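Local coordinates for phage tail sheath protein (PDB 3HXL) that probably forms, as many copies, the contractile tail sheath of a myovirus-like phage, the outer sleeve thought to surround the tail tube, at residues L72-E77 and A263-A268; D143-S148 and G152-D157; Q286-A291 and F312-S317. All blocks are in the same frame, centred on the assembly; numbering follows the deposited sequence.

Interaction 1 of 3, residues L72-E77 and A263-A268; sequences LRLINE and AAQATA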
# COMPACT_ATOMS: atom_id res chain seq x y z
N LEU A 72 13.49 2.79 -7.42
CA LEU A 72 12.10 2.93 -6.98
C LEU A 72 11.14 1.97 -7.68
O LEU A 72 9.93 2.16 -7.65
CB LEU A 72 11.63 4.37 -7.17
CG LEU A 72 12.40 5.45 -6.39
CD1 LEU A 72 11.77 6.81 -6.67
CD2 LEU A 72 12.37 5.15 -4.89
N ARG A 73 11.70 0.94 -8.30
CA ARG A 73 10.90 -0.05 -9.01
C ARG A 73 9.63 -0.52 -8.28
O ARG A 73 8.55 -0.52 -8.86
CB ARG A 73 11.77 -1.26 -9.36
CG ARG A 73 10.98 -2.47 -9.82
CD ARG A 73 10.22 -2.18 -11.10
NE ARG A 73 11.12 -2.09 -12.25
CZ ARG A 73 10.74 -1.74 -13.47
NH1 ARG A 73 9.48 -1.43 -13.72
NH2 ARG A 73 11.64 -1.70 -14.45
N LEU A 74 9.76 -0.92 -7.01
CA LEU A 74 8.59 -1.41 -6.27
C LEU A 74 7.50 -0.37 -6.08
O LEU A 74 6.31 -0.70 -6.07
CB LEU A 74 9.02 -1.96 -4.90
CG LEU A 74 10.07 -3.07 -4.95
CD1 LEU A 74 10.34 -3.59 -3.53
CD2 LEU A 74 9.58 -4.20 -5.84
N ILE A 75 7.90 0.89 -5.93
CA ILE A 75 6.94 1.96 -5.76
C ILE A 75 6.18 2.12 -7.08
O ILE A 75 4.96 2.28 -7.11
CB ILE A 75 7.66 3.27 -5.38
CG1 ILE A 75 8.26 3.12 -3.97
CG2 ILE A 75 6.70 4.46 -5.42
CD1 ILE A 75 9.13 4.26 -3.52
N ASN A 76 6.92 2.04 -8.18
CA ASN A 76 6.35 2.15 -9.51
C ASN A 76 5.32 1.03 -9.72
O ASN A 76 4.20 1.28 -10.14
CB ASN A 76 7.47 2.09 -10.56
CG ASN A 76 6.95 2.18 -12.00
OD1 ASN A 76 6.82 1.17 -12.70
ND2 ASN A 76 6.63 3.39 -12.42
N GLU A 77 5.71 -0.20 -9.40
CA GLU A 77 4.81 -1.34 -9.57
C GLU A 77 3.55 -1.29 -8.72
O GLU A 77 2.46 -1.59 -9.20
CB GLU A 77 5.57 -2.65 -9.30
CG GLU A 77 6.78 -2.85 -10.21
CD GLU A 77 6.42 -2.73 -11.68
OE1 GLU A 77 5.71 -3.62 -12.20
OE2 GLU A 77 6.83 -1.73 -12.32
N ALA A 263 9.26 -13.22 -7.21
CA ALA A 263 7.95 -13.32 -6.59
C ALA A 263 7.86 -12.26 -5.50
O ALA A 263 6.82 -11.62 -5.32
CB ALA A 263 7.74 -14.71 -6.01
N ALA A 264 8.95 -12.09 -4.76
CA ALA A 264 8.98 -11.10 -3.69
C ALA A 264 8.69 -9.70 -4.24
O ALA A 264 7.94 -8.93 -3.65
CB ALA A 264 10.34 -11.11 -2.99
N GLN A 265 9.32 -9.37 -5.37
CA GLN A 265 9.10 -8.07 -5.98
C GLN A 265 7.69 -7.95 -6.55
O GLN A 265 7.11 -6.86 -6.58
CB GLN A 265 10.10 -7.83 -7.11
CG GLN A 265 11.55 -7.71 -6.68
CD GLN A 265 12.47 -7.54 -7.87
OE1 GLN A 265 12.54 -8.42 -8.71
NE2 GLN A 265 13.16 -6.40 -7.94
N ALA A 266 7.16 -9.08 -7.02
CA ALA A 266 5.83 -9.13 -7.60
C ALA A 266 4.72 -8.83 -6.58
O ALA A 266 3.61 -8.47 -6.97
CB ALA A 266 5.59 -10.49 -8.25
N THR A 267 5.01 -8.96 -5.29
CA THR A 267 4.01 -8.68 -4.27
C THR A 267 3.55 -7.22 -4.35
O THR A 267 2.41 -6.91 -4.00
CB THR A 267 4.53 -8.93 -2.82
OG1 THR A 267 5.61 -8.04 -2.53
CG2 THR A 267 5.01 -10.38 -2.66
N ALA A 268 4.43 -6.35 -4.83
CA ALA A 268 4.10 -4.92 -4.94
C ALA A 268 2.91 -4.71 -5.88
O ALA A 268 1.92 -4.08 -5.50
CB ALA A 268 5.32 -4.15 -5.47
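Leu74 packs onto Gln265 and Ala268 where two short helical segments, 73-77 and 263-268, pass 8.8 Å apart at closest approach with their axes inclined at 46°. In the tight part, methyls pack against backbone carbonyls and aliphatic carbons. With CG anti to its carbonyl carbon (chi1 -57°), Leu74 reaches across with one branch: CD2 lies 3.7 Å from the carbonyl O of Gln265 and also touches its CB and CG, the two side chains crossing at about a right angle. The methyl of Ala268 sits 3.6 Å from Leu74 O and 4.1 Å from Glu77 CB. The looser side is polar, with Arg73 and Gln265 partly exposed but Glu77 buried. There the bent chain of Glu77 carries its carboxylate away from Ala268, and a salt bridge within 72-77 joins Arg73 NH1 to Glu77 OE2 at 3.0 Å, with an N-H...O angle of 151°, from above the carboxylate plane. Glu77 OE1 pairs with Lys80 and Tyr288, and Gln265 OE1 with the Thr262 amide, not with each other's side chains. Strand 35-40 packs against both helices, its Met38 touching Leu74 and Ala268; Ile75 packs on Leu40 and helix 60-63, while Thr267 rests on strand 232-236.

Interaction 2 of 3, residues D143-S148 and G152-D157; sequences DKQTVS and GLAAND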
# COMPACT_ATOMS: atom_id res chain seq x y z
N ASP A 143 21.10 22.92 -7.48
CA ASP A 143 21.00 24.11 -6.64
C ASP A 143 22.27 24.94 -6.77
O ASP A 143 23.37 24.41 -6.94
CB ASP A 143 20.78 23.74 -5.16
CG ASP A 143 20.52 24.96 -4.28
OD1 ASP A 143 19.57 25.73 -4.59
OD2 ASP A 143 21.24 25.16 -3.28
N LYS A 144 22.10 26.26 -6.71
CA LYS A 144 23.23 27.18 -6.81
C LYS A 144 22.92 28.41 -5.96
O LYS A 144 21.90 29.07 -6.14
CB LYS A 144 23.48 27.59 -8.27
CG LYS A 144 24.74 28.44 -8.47
CD LYS A 144 25.17 28.51 -9.94
CE LYS A 144 24.19 29.29 -10.79
NZ LYS A 144 24.19 30.75 -10.47
N GLN A 145 23.82 28.70 -5.03
CA GLN A 145 23.66 29.85 -4.15
C GLN A 145 24.91 30.72 -4.18
O GLN A 145 26.03 30.23 -4.03
CB GLN A 145 23.40 29.37 -2.72
CG GLN A 145 22.09 28.63 -2.53
CD GLN A 145 21.88 28.16 -1.11
OE1 GLN A 145 22.06 28.92 -0.16
NE2 GLN A 145 21.50 26.89 -0.95
N THR A 146 24.72 32.02 -4.39
CA THR A 146 25.83 32.96 -4.42
C THR A 146 25.85 33.66 -3.07
O THR A 146 24.92 34.38 -2.73
CB THR A 146 25.65 34.01 -5.54
OG1 THR A 146 25.58 33.34 -6.80
CG2 THR A 146 26.83 34.97 -5.56
N VAL A 147 26.91 33.44 -2.31
CA VAL A 147 27.02 34.03 -0.99
C VAL A 147 28.39 34.63 -0.73
O VAL A 147 29.32 34.45 -1.52
CB VAL A 147 26.72 32.98 0.09
CG1 VAL A 147 25.30 32.47 -0.05
CG2 VAL A 147 27.70 31.83 -0.03
N SER A 148 28.51 35.33 0.39
CA SER A 148 29.76 35.95 0.78
C SER A 148 30.54 35.00 1.68
O SER A 148 31.77 34.92 1.60
CB SER A 148 29.49 37.25 1.55
OG SER A 148 28.81 38.19 0.74
N GLY A 152 25.80 32.88 4.93
CA GLY A 152 24.81 33.20 3.92
C GLY A 152 24.17 32.00 3.26
O GLY A 152 23.18 32.14 2.53
N LEU A 153 24.71 30.82 3.51
CA LEU A 153 24.17 29.60 2.92
C LEU A 153 22.87 29.14 3.56
O LEU A 153 22.66 29.31 4.76
CB LEU A 153 25.20 28.47 2.99
CG LEU A 153 26.39 28.59 2.04
CD1 LEU A 153 27.40 27.50 2.35
CD2 LEU A 153 25.90 28.45 0.59
N ALA A 154 22.00 28.56 2.75
CA ALA A 154 20.72 28.05 3.23
C ALA A 154 20.60 26.60 2.80
O ALA A 154 20.98 26.25 1.68
CB ALA A 154 19.57 28.87 2.65
N ALA A 155 20.07 25.74 3.67
CA ALA A 155 19.92 24.34 3.33
C ALA A 155 19.03 24.19 2.09
O ALA A 155 18.21 25.06 1.81
CB ALA A 155 19.31 23.58 4.50
N ASN A 156 19.23 23.11 1.34
CA ASN A 156 18.41 22.86 0.16
C ASN A 156 17.75 21.49 0.31
O ASN A 156 17.80 20.90 1.38
CB ASN A 156 19.26 22.93 -1.12
CG ASN A 156 20.47 22.02 -1.09
OD1 ASN A 156 20.36 20.82 -0.85
ND2 ASN A 156 21.64 22.60 -1.36
N ASP A 157 17.13 20.98 -0.76
CA ASP A 157 16.46 19.69 -0.66
C ASP A 157 17.42 18.51 -0.62
O ASP A 157 16.99 17.37 -0.44
CB ASP A 157 15.48 19.51 -1.82
CG ASP A 157 14.46 20.63 -1.92
OD1 ASP A 157 13.99 21.12 -0.87
OD2 ASP A 157 14.11 21.01 -3.06
O HOH W 1 21.77 31.59 0.09
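An extended chain beyond CG carries the Gln145 amide across to Ala154, while the chi1 of 54° at Asn156, which sets CG between its backbone N and carbonyl carbon, brings ND2 to Asp143. The Gln145 amide imitates a strand neighbour: OE1 accepts from Ala154 N at 2.9 Å, in the carbonyl plane and on a lone pair, and NE2 donates to Ala154 O at 2.8 Å, nearly straight at 168°. NE2 also donates to the syn lone pair of Asp143 OD2 at 2.9 Å, and these two bonds, both close to the amide plane, fix its rotation. Asn156 ND2 adds a second, less straight bond (141°) to Asp143 OD2 at 3.2 Å from above the carboxylate plane; Asn156 OD1 accepts from the Trp158 and Val159 amides. A water bridges Gln145 OE1 and Gly152 O, donating to both. Farther along, Val147 CG2 packs against Leu153 CD2 at 3.9 Å. The two chains run nearly antiparallel, yet side chains do the bridging. Strand 140-147, at the outer margin of a four-stranded antiparallel sheet in the beta-sandwich region, spends its backbone bonds on strand 131-137; Gln145, Leu153 and Asn156 all rest on Phe161 of strand 159-162.

Interaction 3 of 3, residues Q286-A291 and F312-S317; sequences QGYDEA and FLFTAS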
# COMPACT_ATOMS: atom_id res chain seq x y z
N GLN A 286 -6.31 -11.42 -15.57
CA GLN A 286 -5.97 -10.06 -15.92
C GLN A 286 -4.46 -10.17 -16.07
O GLN A 286 -3.82 -10.99 -15.41
CB GLN A 286 -6.30 -9.07 -14.79
CG GLN A 286 -7.79 -8.84 -14.57
CD GLN A 286 -8.07 -7.50 -13.90
OE1 GLN A 286 -9.08 -7.33 -13.21
NE2 GLN A 286 -7.19 -6.54 -14.12
N GLY A 287 -3.88 -9.35 -16.94
CA GLY A 287 -2.45 -9.42 -17.13
C GLY A 287 -1.70 -8.47 -16.23
O GLY A 287 -2.20 -7.39 -15.90
N TYR A 288 -0.51 -8.88 -15.81
CA TYR A 288 0.35 -8.04 -14.98
C TYR A 288 0.82 -6.93 -15.91
O TYR A 288 1.53 -7.19 -16.88
CB TYR A 288 1.55 -8.85 -14.50
CG TYR A 288 2.53 -8.10 -13.63
CD1 TYR A 288 3.19 -6.96 -14.10
CD2 TYR A 288 2.81 -8.52 -12.33
CE1 TYR A 288 4.10 -6.27 -13.30
CE2 TYR A 288 3.71 -7.84 -11.52
CZ TYR A 288 4.35 -6.72 -12.01
OH TYR A 288 5.22 -6.03 -11.19
N ASP A 289 0.43 -5.69 -15.62
CA ASP A 289 0.80 -4.56 -16.47
C ASP A 289 2.28 -4.47 -16.82
O ASP A 289 3.14 -4.41 -15.94
CB ASP A 289 0.36 -3.25 -15.82
CG ASP A 289 -1.09 -3.28 -15.39
OD1 ASP A 289 -1.35 -3.39 -14.17
OD2 ASP A 289 -1.97 -3.19 -16.27
N GLU A 290 2.57 -4.46 -18.12
CA GLU A 290 3.95 -4.35 -18.65
C GLU A 290 4.69 -5.69 -18.77
O GLU A 290 5.78 -5.74 -19.33
CB GLU A 290 4.78 -3.33 -17.82
CG GLU A 290 6.20 -3.05 -18.35
CD GLU A 290 6.98 -2.03 -17.52
OE1 GLU A 290 6.49 -1.64 -16.44
OE2 GLU A 290 8.09 -1.63 -17.95
N ALA A 291 4.09 -6.77 -18.28
CA ALA A 291 4.73 -8.07 -18.33
C ALA A 291 4.48 -8.84 -19.62
O ALA A 291 3.38 -8.80 -20.18
CB ALA A 291 4.28 -8.91 -17.15
N PHE A 312 -1.07 -17.84 -5.42
CA PHE A 312 -1.39 -16.81 -6.40
C PHE A 312 -0.19 -16.87 -7.37
O PHE A 312 0.95 -16.62 -6.97
CB PHE A 312 -1.48 -15.45 -5.70
CG PHE A 312 -1.96 -14.32 -6.58
CD1 PHE A 312 -1.14 -13.80 -7.58
CD2 PHE A 312 -3.24 -13.79 -6.41
CE1 PHE A 312 -1.58 -12.76 -8.40
CE2 PHE A 312 -3.69 -12.75 -7.23
CZ PHE A 312 -2.86 -12.24 -8.22
N LEU A 313 -0.45 -17.22 -8.63
CA LEU A 313 0.62 -17.34 -9.60
C LEU A 313 0.26 -16.81 -10.99
O LEU A 313 -0.91 -16.72 -11.35
CB LEU A 313 1.03 -18.81 -9.73
CG LEU A 313 -0.09 -19.72 -10.25
CD1 LEU A 313 0.14 -20.01 -11.74
CD2 LEU A 313 -0.10 -21.02 -9.47
N PHE A 314 1.29 -16.47 -11.76
CA PHE A 314 1.13 -15.96 -13.11
C PHE A 314 1.41 -17.06 -14.12
O PHE A 314 2.26 -17.93 -13.89
CB PHE A 314 2.11 -14.80 -13.35
CG PHE A 314 1.92 -13.65 -12.41
CD1 PHE A 314 0.91 -12.72 -12.62
CD2 PHE A 314 2.74 -13.52 -11.29
CE1 PHE A 314 0.70 -11.69 -11.72
CE2 PHE A 314 2.53 -12.48 -10.38
CZ PHE A 314 1.52 -11.56 -10.60
N THR A 315 0.70 -17.01 -15.24
CA THR A 315 0.87 -17.98 -16.31
C THR A 315 1.05 -17.20 -17.60
O THR A 315 0.31 -16.23 -17.86
CB THR A 315 -0.37 -18.91 -16.43
OG1 THR A 315 -0.53 -19.64 -15.20
CG2 THR A 315 -0.19 -19.90 -17.58
N ALA A 316 2.03 -17.59 -18.41
CA ALA A 316 2.30 -16.91 -19.67
C ALA A 316 1.28 -17.30 -20.74
O ALA A 316 0.92 -18.46 -20.85
CB ALA A 316 3.71 -17.23 -20.15
N SER A 317 0.83 -16.31 -21.51
CA SER A 317 -0.15 -16.55 -22.56
C SER A 317 -0.21 -15.37 -23.52
O SER A 317 -0.38 -14.23 -23.09
CB SER A 317 -1.53 -16.79 -21.95
OG SER A 317 -2.53 -16.86 -22.96
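Tyr288 and Phe314 make the whole of this contact, ring against ring. The closest atoms are Tyr288 CD2 and Phe314 CZ, 3.7 Å apart, and Phe314 CE1 lies in the plane of the tyrosine ring at its edge, 3.9 Å from the same CD2. With centroids separated by 5.6 Å and planes inclined at 71°, the pair is an offset edge-to-face stack in which the edge of Tyr288 is directed at the face of Phe314. The overlap is modest: 98 Å² is buried between the segments.

The torsions explain the approach. Tyr288 holds CG anti to its backbone N (chi1 179°), which swings CG beside the carbonyl carbon and turns the CD2 edge to Phe314. Phe314 instead has CG anti to the carbonyl carbon, and its far end, CE1 and CZ, does the touching. CZ also lies in the plane of the Phe312 ring, at its edge, so Phe314 CZ touches two aromatic neighbours.

In the next shell, Trp269 of helix 263-276 stacks on Tyr288 and touches Phe314, while Val253 of strand 246-255 packs on both rings. The hydroxyl of Tyr288 has Glu77 as its probable hydrogen-bond partner. Hydrogen bonds to the backbone position the chains: Tyr288 pairs with Ala321, Phe314 N is held by Asn251 OD1, and Ala291 N returns to Tyr288 O at 2.9 Å. That last bond closes a type II beta turn from Tyr288 to Ala291, in which Glu290 takes a positive phi of 86°. The arrangement of rings between helix 263-276 and strand 246-255 is a small aromatic cluster, part of the helix-against-sheet core of the subtilisin-like region of this tail sheath protein.

Interactions 1 and 3 are neighbours, with centres 14 Å apart, whereas interaction 2 is remote from both, 37 and 49 Å away between centres. The direct tie is polar: Glu77 OE1 and Tyr288 OH stand 2.7 Å apart, a probable hydrogen bond, so one carboxylate joins the helix pair of interaction 1 to the aromatic pair of interaction 3. A separate apolar touch is made by Ala266 CB, 4.2 Å from Phe314 CE2. Residues 143-148 and 152-157 belong to the beta-sandwich region, inserted in sequence between the partners of interaction 1; their nearest atoms remain about 13 Å from interaction 1 and about 27 Å from interaction 3.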